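Chitin oligosaccharide binding protein NagB2 (Paenibacillus sp. FPU-7, PDB 7EHU) binds chitin oligosaccharides such as N,N'-diacetylchitobiose and N,N',N''-triacetylchitotriose, probably as the extracellular solute-binding component of a sugar uptake system. Local coordinates at residues W277-I282 and A368-A373; A269-D274 and G295-P300. One frame throughout, in Å; residues are numbered along the deposited sequence.

Contact 1: residues W277-I282 and A368-A373; sequences WATSAI and APLTKA. With NAG (2-acetamido-2-deoxy-beta-D-glucopyranose), chain B; NAG (2-acetamido-2-deoxy-beta-D-glucopyranose), chain C; NAG (2-acetamido-2-deoxy-beta-D-glucopyranose), chain D.
Thr279 and Thr371 mark the closest approach of two helical segments, their CA atoms 7.7 Å apart, so side chains and one water span the gap. With OG1 beside the backbone N (chi1 -67°), Thr279 has its methyl CG2 anti to that N, where it meets Leu370 and Thr371. A water joins the hydroxyls, 2.8 Å from Thr279 OG1 and donating to Thr371 OG1; Tyr152 and Asn353 respectively also bond them. Threonine suits position 279, giving a methyl to the packing and a hydroxyl to the water; at Thr371 the hydroxyl OG1 faces Thr279 CG2. One turn on, Ile282 CG2 meets Leu370 CD2 at 3.9 Å, the side chains crossing at about a right angle. Trp277 turns to the bound sugar. Its indole carries the middle residue, NAG of chain C, on one face, with C4 of that sugar 3.8 Å above the plane over the ring centre, as is characteristic of carbohydrate-binding sites. The backbone O of Trp277 accepts a nearly straight N-H bond (170°) from N2 of the chain B sugar at 3.1 Å, and Ala281 CB touches the acetamido methyl, C8, of that sugar. Were Trp277 replaced by alanine, the middle sugar would probably lose its aromatic platform, and Tyr257 its NE1 partner. Apolar packing and a water bridge thus back a segment that reads the acetamido group by backbone and the sugar by aromatic surface.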
loop_
_atom_site.group_PDB
_atom_site.type_symbol
_atom_site.label_atom_id
_atom_site.label_comp_id
_atom_site.label_asym_id
_atom_site.label_seq_id
_atom_site.Cartn_x
_atom_site.Cartn_y
_atom_site.Cartn_z
ATOM N N TRP A 277 2.142 -1.067 6.770
ATOM C CA TRP A 277 1.322 -0.074 7.472
ATOM C C TRP A 277 0.265 -0.713 8.367
ATOM O O TRP A 277 -0.382 0.005 9.135
ATOM C CB TRP A 277 0.650 0.860 6.428
ATOM C CG TRP A 277 -0.282 0.073 5.534
ATOM C CD1 TRP A 277 -1.513 -0.432 5.864
ATOM C CD2 TRP A 277 -0.030 -0.369 4.191
ATOM N NE1 TRP A 277 -2.034 -1.165 4.833
ATOM C CE2 TRP A 277 -1.140 -1.142 3.790
ATOM C CE3 TRP A 277 1.025 -0.184 3.294
ATOM C CZ2 TRP A 277 -1.208 -1.738 2.538
ATOM C CZ3 TRP A 277 0.951 -0.769 2.051
ATOM C CH2 TRP A 277 -0.162 -1.530 1.677
ATOM N N ALA A 278 0.123 -2.041 8.319
ATOM C CA ALA A 278 -0.820 -2.754 9.179
ATOM C C ALA A 278 -0.224 -3.112 10.533
ATOM O O ALA A 278 -0.955 -3.570 11.414
ATOM C CB ALA A 278 -1.261 -4.057 8.494
ATOM N N THR A 279 1.094 -2.939 10.719
ATOM C CA THR A 279 1.749 -3.450 11.924
ATOM C C THR A 279 1.101 -2.938 13.200
ATOM O O THR A 279 0.932 -3.699 14.161
ATOM C CB THR A 279 3.239 -3.114 11.899
ATOM O OG1 THR A 279 3.839 -3.851 10.844
ATOM C CG2 THR A 279 3.930 -3.468 13.218
ATOM N N SER A 280 0.769 -1.643 13.250
ATOM C CA SER A 280 0.240 -1.096 14.496
ATOM C C SER A 280 -1.037 -1.820 14.917
ATOM O O SER A 280 -1.275 -2.029 16.111
ATOM C CB SER A 280 -0.047 0.401 14.383
ATOM O OG SER A 280 -0.950 0.656 13.322
ATOM N N ALA A 281 -1.896 -2.188 13.957
ATOM C CA ALA A 281 -3.124 -2.883 14.315
ATOM C C ALA A 281 -2.822 -4.267 14.861
ATOM O O ALA A 281 -3.517 -4.751 15.758
ATOM C CB ALA A 281 -4.047 -2.971 13.104
ATOM N N ILE A 282 -1.782 -4.915 14.324
ATOM C CA ILE A 282 -1.385 -6.261 14.731
ATOM C C ILE A 282 -0.683 -6.267 16.078
ATOM O O ILE A 282 -0.684 -7.295 16.760
ATOM C CB ILE A 282 -0.583 -6.878 13.569
ATOM C CG1 ILE A 282 -1.544 -7.118 12.395
ATOM C CG2 ILE A 282 0.105 -8.151 13.979
ATOM C CD1 ILE A 282 -0.891 -7.336 11.082
ATOM N N ALA A 368 10.679 -2.965 17.915
ATOM C CA ALA A 368 9.649 -3.980 18.042
ATOM C C ALA A 368 10.050 -5.256 17.281
ATOM O O ALA A 368 10.513 -5.174 16.129
ATOM C CB ALA A 368 8.347 -3.363 17.533
ATOM N N PRO A 369 9.942 -6.438 17.908
ATOM C CA PRO A 369 10.310 -7.682 17.217
ATOM C C PRO A 369 9.665 -7.886 15.853
ATOM O O PRO A 369 10.300 -8.404 14.923
ATOM C CB PRO A 369 9.844 -8.771 18.198
ATOM C CG PRO A 369 9.837 -8.149 19.524
ATOM C CD PRO A 369 9.667 -6.663 19.344
ATOM N N LEU A 370 8.395 -7.535 15.708
ATOM C CA LEU A 370 7.732 -7.784 14.431
ATOM C C LEU A 370 8.324 -6.889 13.344
ATOM O O LEU A 370 8.531 -7.328 12.206
ATOM C CB LEU A 370 6.228 -7.564 14.579
ATOM C CG LEU A 370 5.381 -7.789 13.330
ATOM C CD1 LEU A 370 5.619 -9.159 12.724
ATOM C CD2 LEU A 370 3.903 -7.588 13.673
ATOM N N THR A 371 8.639 -5.641 13.681
ATOM C CA THR A 371 9.278 -4.768 12.700
ATOM C C THR A 371 10.676 -5.283 12.353
ATOM O O THR A 371 11.100 -5.187 11.195
ATOM C CB THR A 371 9.256 -3.335 13.237
ATOM O OG1 THR A 371 7.880 -2.907 13.252
ATOM C CG2 THR A 371 10.068 -2.371 12.368
ATOM N N LYS A 372 11.391 -5.863 13.327
ATOM C CA LYS A 372 12.684 -6.475 13.032
ATOM C C LYS A 372 12.510 -7.607 12.022
ATOM O O LYS A 372 13.300 -7.736 11.079
ATOM C CB LYS A 372 13.338 -6.979 14.325
ATOM C CG LYS A 372 14.695 -7.695 14.116
ATOM C CD LYS A 372 15.248 -8.296 15.412
ATOM C CE LYS A 372 16.685 -8.806 15.265
ATOM N NZ LYS A 372 17.124 -9.687 16.395
ATOM N N ALA A 373 11.471 -8.432 12.198
ATOM C CA ALA A 373 11.227 -9.532 11.270
ATOM C C ALA A 373 10.873 -9.027 9.872
ATOM O O ALA A 373 11.308 -9.606 8.871
ATOM C CB ALA A 373 10.115 -10.428 11.812
HETATM C C1 NAG B . -1.939 4.014 9.410
HETATM C C2 NAG B . -2.916 3.032 8.739
HETATM C C3 NAG B . -2.498 2.744 7.303
HETATM C C4 NAG B . -2.093 4.008 6.552
HETATM C C5 NAG B . -1.202 4.899 7.405
HETATM C C6 NAG B . -0.892 6.226 6.759
HETATM C C7 NAG B . -3.986 1.320 10.180
HETATM C C8 NAG B . -3.772 0.008 10.890
HETATM N N2 NAG B . -2.938 1.788 9.493
HETATM O O1 NAG B . -2.393 4.371 10.669
HETATM O O3 NAG B . -3.571 2.060 6.659
HETATM O O4 NAG B . -1.257 3.628 5.460
HETATM O O5 NAG B . -1.840 5.171 8.653
HETATM O O6 NAG B . -2.059 6.851 6.258
HETATM O O7 NAG B . -5.067 1.912 10.201
HETATM C C1 NAG C . -1.818 3.613 4.156
HETATM C C2 NAG C . -0.631 3.516 3.213
HETATM C C3 NAG C . -1.091 3.248 1.783
HETATM C C4 NAG C . -2.095 2.105 1.719
HETATM C C5 NAG C . -3.207 2.374 2.725
HETATM C C6 NAG C . -4.245 1.283 2.812
HETATM C C7 NAG C . 1.294 4.913 3.918
HETATM C C8 NAG C . 1.898 6.278 3.846
HETATM N N2 NAG C . 0.142 4.750 3.253
HETATM O O3 NAG C . 0.066 2.968 1.011
HETATM O O4 NAG C . -2.687 2.068 0.424
HETATM O O5 NAG C . -2.625 2.490 4.029
HETATM O O6 NAG C . -5.295 1.653 3.700
HETATM O O7 NAG C . 1.839 3.998 4.531
HETATM C C1 NAG D . -2.369 0.986 -0.406
HETATM C C2 NAG D . -3.241 1.080 -1.634
HETATM C C3 NAG D . -2.820 0.044 -2.675
HETATM C C4 NAG D . -1.332 0.174 -2.979
HETATM C C5 NAG D . -0.520 0.112 -1.689
HETATM C C6 NAG D . 0.962 0.340 -1.899
HETATM C C7 NAG D . -5.528 1.939 -1.454
HETATM C C8 NAG D . -6.955 1.618 -1.100
HETATM N N2 NAG D . -4.652 0.942 -1.313
HETATM O O3 NAG D . -3.603 0.249 -3.845
HETATM O O4 NAG D . -0.872 -0.875 -3.825
HETATM O O5 NAG D . -0.999 1.114 -0.778
HETATM O O6 NAG D . 1.226 1.613 -2.470
HETATM O O7 NAG D . -5.188 3.049 -1.864
HETATM O O HOH W 1 6.273 -2.437 10.811
#

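Contact 2: residues A269-D274 and G295-P300; sequences AAMLFD and GYFRFP
The sulfur of Met271 touches Phe297, SD lying 4.2 Å from CZ of that ring. The long unbranched methionine packs on Phe173, Leu177 and Leu180 of helix 170-182 while still touching the aromatic. Leu272 contributes through its backbone, which hydrogen-bonds to Tyr152. Strand 138-154 runs antiparallel to both 271-275 and 294-297, and its Phe151 touches Met271, Phe273, Phe297 and Phe299; the two segments meet by side chains across the strand that lies between them, in a lobe of a periplasmic-binding-protein-type fold. Next comes Phe273, whose CG stands anti to the backbone N (chi1 -164°), carrying the ring out to Phe299. Phe273 CE1 lies 4.0 Å from Phe299 CD2, at the edge of the Phe299 ring near its plane, and the side chains cross at about a right angle. Pro300 CD covers one face of Phe299, 3.5 Å above the ring and offset toward the rim; phenylalanine suits the site since its ring presents an edge to Phe273 and a face to Pro300. At Asp274 the link becomes polar: a water donates to its backbone O at 2.8 Å and accepts from Tyr296 OH at 2.7 Å, while the carboxylate binds Tyr257 through OD1 and Gln261 through OD2.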
loop_
_atom_site.group_PDB
_atom_site.type_symbol
_atom_site.label_atom_id
_atom_site.label_comp_id
_atom_site.label_asym_id
_atom_site.label_seq_id
_atom_site.Cartn_x
_atom_site.Cartn_y
_atom_site.Cartn_z
ATOM N N ALA A 269 -7.500 -16.552 12.071
ATOM C CA ALA A 269 -6.895 -17.088 10.860
ATOM C C ALA A 269 -5.389 -17.060 11.051
ATOM O O ALA A 269 -4.871 -16.243 11.805
ATOM C CB ALA A 269 -7.247 -16.272 9.622
ATOM N N ALA A 270 -4.678 -17.938 10.349
ATOM C CA ALA A 270 -3.265 -18.155 10.652
ATOM C C ALA A 270 -2.307 -17.144 10.026
ATOM O O ALA A 270 -1.190 -16.995 10.525
ATOM C CB ALA A 270 -2.853 -19.560 10.210
ATOM N N MET A 271 -2.689 -16.468 8.950
ATOM C CA MET A 271 -1.806 -15.496 8.320
ATOM C C MET A 271 -2.627 -14.452 7.591
ATOM O O MET A 271 -3.832 -14.601 7.391
ATOM C CB MET A 271 -0.798 -16.166 7.380
ATOM C CG MET A 271 -1.431 -16.769 6.140
ATOM S SD MET A 271 -0.350 -17.912 5.235
ATOM C CE MET A 271 -0.765 -19.430 6.073
ATOM N N LEU A 272 -1.938 -13.396 7.175
ATOM C CA LEU A 272 -2.563 -12.232 6.553
ATOM C C LEU A 272 -1.545 -11.618 5.609
ATOM O O LEU A 272 -0.449 -11.268 6.051
ATOM C CB LEU A 272 -2.935 -11.210 7.631
ATOM C CG LEU A 272 -3.526 -9.890 7.143
ATOM C CD1 LEU A 272 -5.013 -10.068 6.825
ATOM C CD2 LEU A 272 -3.362 -8.810 8.159
ATOM N N PHE A 273 -1.880 -11.495 4.333
ATOM C CA PHE A 273 -1.012 -10.824 3.379
ATOM C C PHE A 273 -1.371 -9.343 3.374
ATOM O O PHE A 273 -2.513 -8.980 3.063
ATOM C CB PHE A 273 -1.129 -11.439 1.976
ATOM C CG PHE A 273 0.002 -11.023 1.088
ATOM C CD1 PHE A 273 1.193 -11.720 1.113
ATOM C CD2 PHE A 273 -0.078 -9.885 0.306
ATOM C CE1 PHE A 273 2.272 -11.314 0.351
ATOM C CE2 PHE A 273 1.020 -9.464 -0.446
ATOM C CZ PHE A 273 2.183 -10.175 -0.434
ATOM N N ASP A 274 -0.440 -8.498 3.790
ATOM C CA ASP A 274 -0.776 -7.094 3.970
ATOM C C ASP A 274 0.483 -6.252 3.902
ATOM O O ASP A 274 1.609 -6.765 3.920
ATOM C CB ASP A 274 -1.499 -6.885 5.311
ATOM C CG ASP A 274 -2.557 -5.800 5.264
ATOM O OD1 ASP A 274 -2.406 -4.824 4.485
ATOM O OD2 ASP A 274 -3.495 -5.877 6.063
ATOM N N GLY A 295 4.807 -13.497 13.638
ATOM C CA GLY A 295 6.010 -13.446 12.836
ATOM C C GLY A 295 5.684 -12.935 11.449
ATOM O O GLY A 295 4.560 -12.476 11.175
ATOM N N TYR A 296 6.648 -13.052 10.539
ATOM C CA TYR A 296 6.486 -12.501 9.204
ATOM C C TYR A 296 7.352 -13.278 8.235
ATOM O O TYR A 296 8.461 -13.680 8.588
ATOM C CB TYR A 296 6.930 -11.048 9.204
ATOM C CG TYR A 296 6.668 -10.267 7.948
ATOM C CD1 TYR A 296 5.460 -9.612 7.754
ATOM C CD2 TYR A 296 7.650 -10.129 6.968
ATOM C CE1 TYR A 296 5.240 -8.844 6.640
ATOM C CE2 TYR A 296 7.441 -9.361 5.850
ATOM C CZ TYR A 296 6.227 -8.724 5.687
ATOM O OH TYR A 296 6.050 -7.920 4.583
ATOM N N PHE A 297 6.863 -13.446 7.005
ATOM C CA PHE A 297 7.691 -13.970 5.930
ATOM C C PHE A 297 7.292 -13.330 4.608
ATOM O O PHE A 297 6.112 -13.055 4.361
ATOM C CB PHE A 297 7.690 -15.511 5.838
ATOM C CG PHE A 297 6.336 -16.158 5.707
ATOM C CD1 PHE A 297 5.593 -16.490 6.829
ATOM C CD2 PHE A 297 5.831 -16.498 4.440
ATOM C CE1 PHE A 297 4.360 -17.133 6.710
ATOM C CE2 PHE A 297 4.589 -17.132 4.315
ATOM C CZ PHE A 297 3.859 -17.452 5.461
ATOM N N ARG A 298 8.293 -13.096 3.766
ATOM C CA ARG A 298 8.012 -12.601 2.441
ATOM C C ARG A 298 7.395 -13.714 1.597
ATOM O O ARG A 298 7.443 -14.898 1.928
ATOM C CB ARG A 298 9.263 -12.019 1.800
ATOM C CG ARG A 298 10.245 -12.994 1.259
ATOM C CD ARG A 298 11.250 -12.281 0.312
ATOM N NE ARG A 298 12.388 -13.140 0.053
ATOM C CZ ARG A 298 13.497 -13.190 0.786
ATOM N NH1 ARG A 298 13.671 -12.396 1.832
ATOM N NH2 ARG A 298 14.445 -14.037 0.449
ATOM N N PHE A 299 6.744 -13.304 0.528
ATOM C CA PHE A 299 6.070 -14.247 -0.345
ATOM C C PHE A 299 7.040 -15.371 -0.726
ATOM O O PHE A 299 8.182 -15.093 -1.095
ATOM C CB PHE A 299 5.549 -13.529 -1.599
ATOM C CG PHE A 299 4.595 -14.381 -2.381
ATOM C CD1 PHE A 299 5.063 -15.282 -3.334
ATOM C CD2 PHE A 299 3.234 -14.343 -2.123
ATOM C CE1 PHE A 299 4.197 -16.113 -4.006
ATOM C CE2 PHE A 299 2.376 -15.183 -2.793
ATOM C CZ PHE A 299 2.862 -16.061 -3.734
ATOM N N PRO A 300 6.630 -16.635 -0.638
ATOM C CA PRO A 300 7.571 -17.744 -0.862
ATOM C C PRO A 300 7.947 -17.937 -2.329
ATOM O O PRO A 300 7.245 -17.528 -3.249
ATOM C CB PRO A 300 6.796 -18.965 -0.357
ATOM C CG PRO A 300 5.342 -18.583 -0.554
ATOM C CD PRO A 300 5.291 -17.111 -0.237
HETATM O O HOH W 2 4.065 -6.176 5.126
#

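Overall arrangement
The centres of contacts 1 and 2 lie 12 Å apart, on the same side of the chain's centre, and their segments alternate along the sequence: 269-274, 277-282, 295-300, then 368-373. Strand 271-275 leads into helix 279-283, which is followed by strand 294-297, while helix 369-379 returns from much later in the chain. The two contacts touch directly, Leu370 CD1 lying 3.8 Å from Gly295 O and Ile282 CD1 packing on Leu272 CD2. Strand 138-154 joins them further, since its Tyr152 borders both. Contact 1 includes residues of the glycan pocket and contact 2 packs aromatic side chains against strand 138-154 behind it, so the sugar-binding segment is continuous with a buried aromatic core.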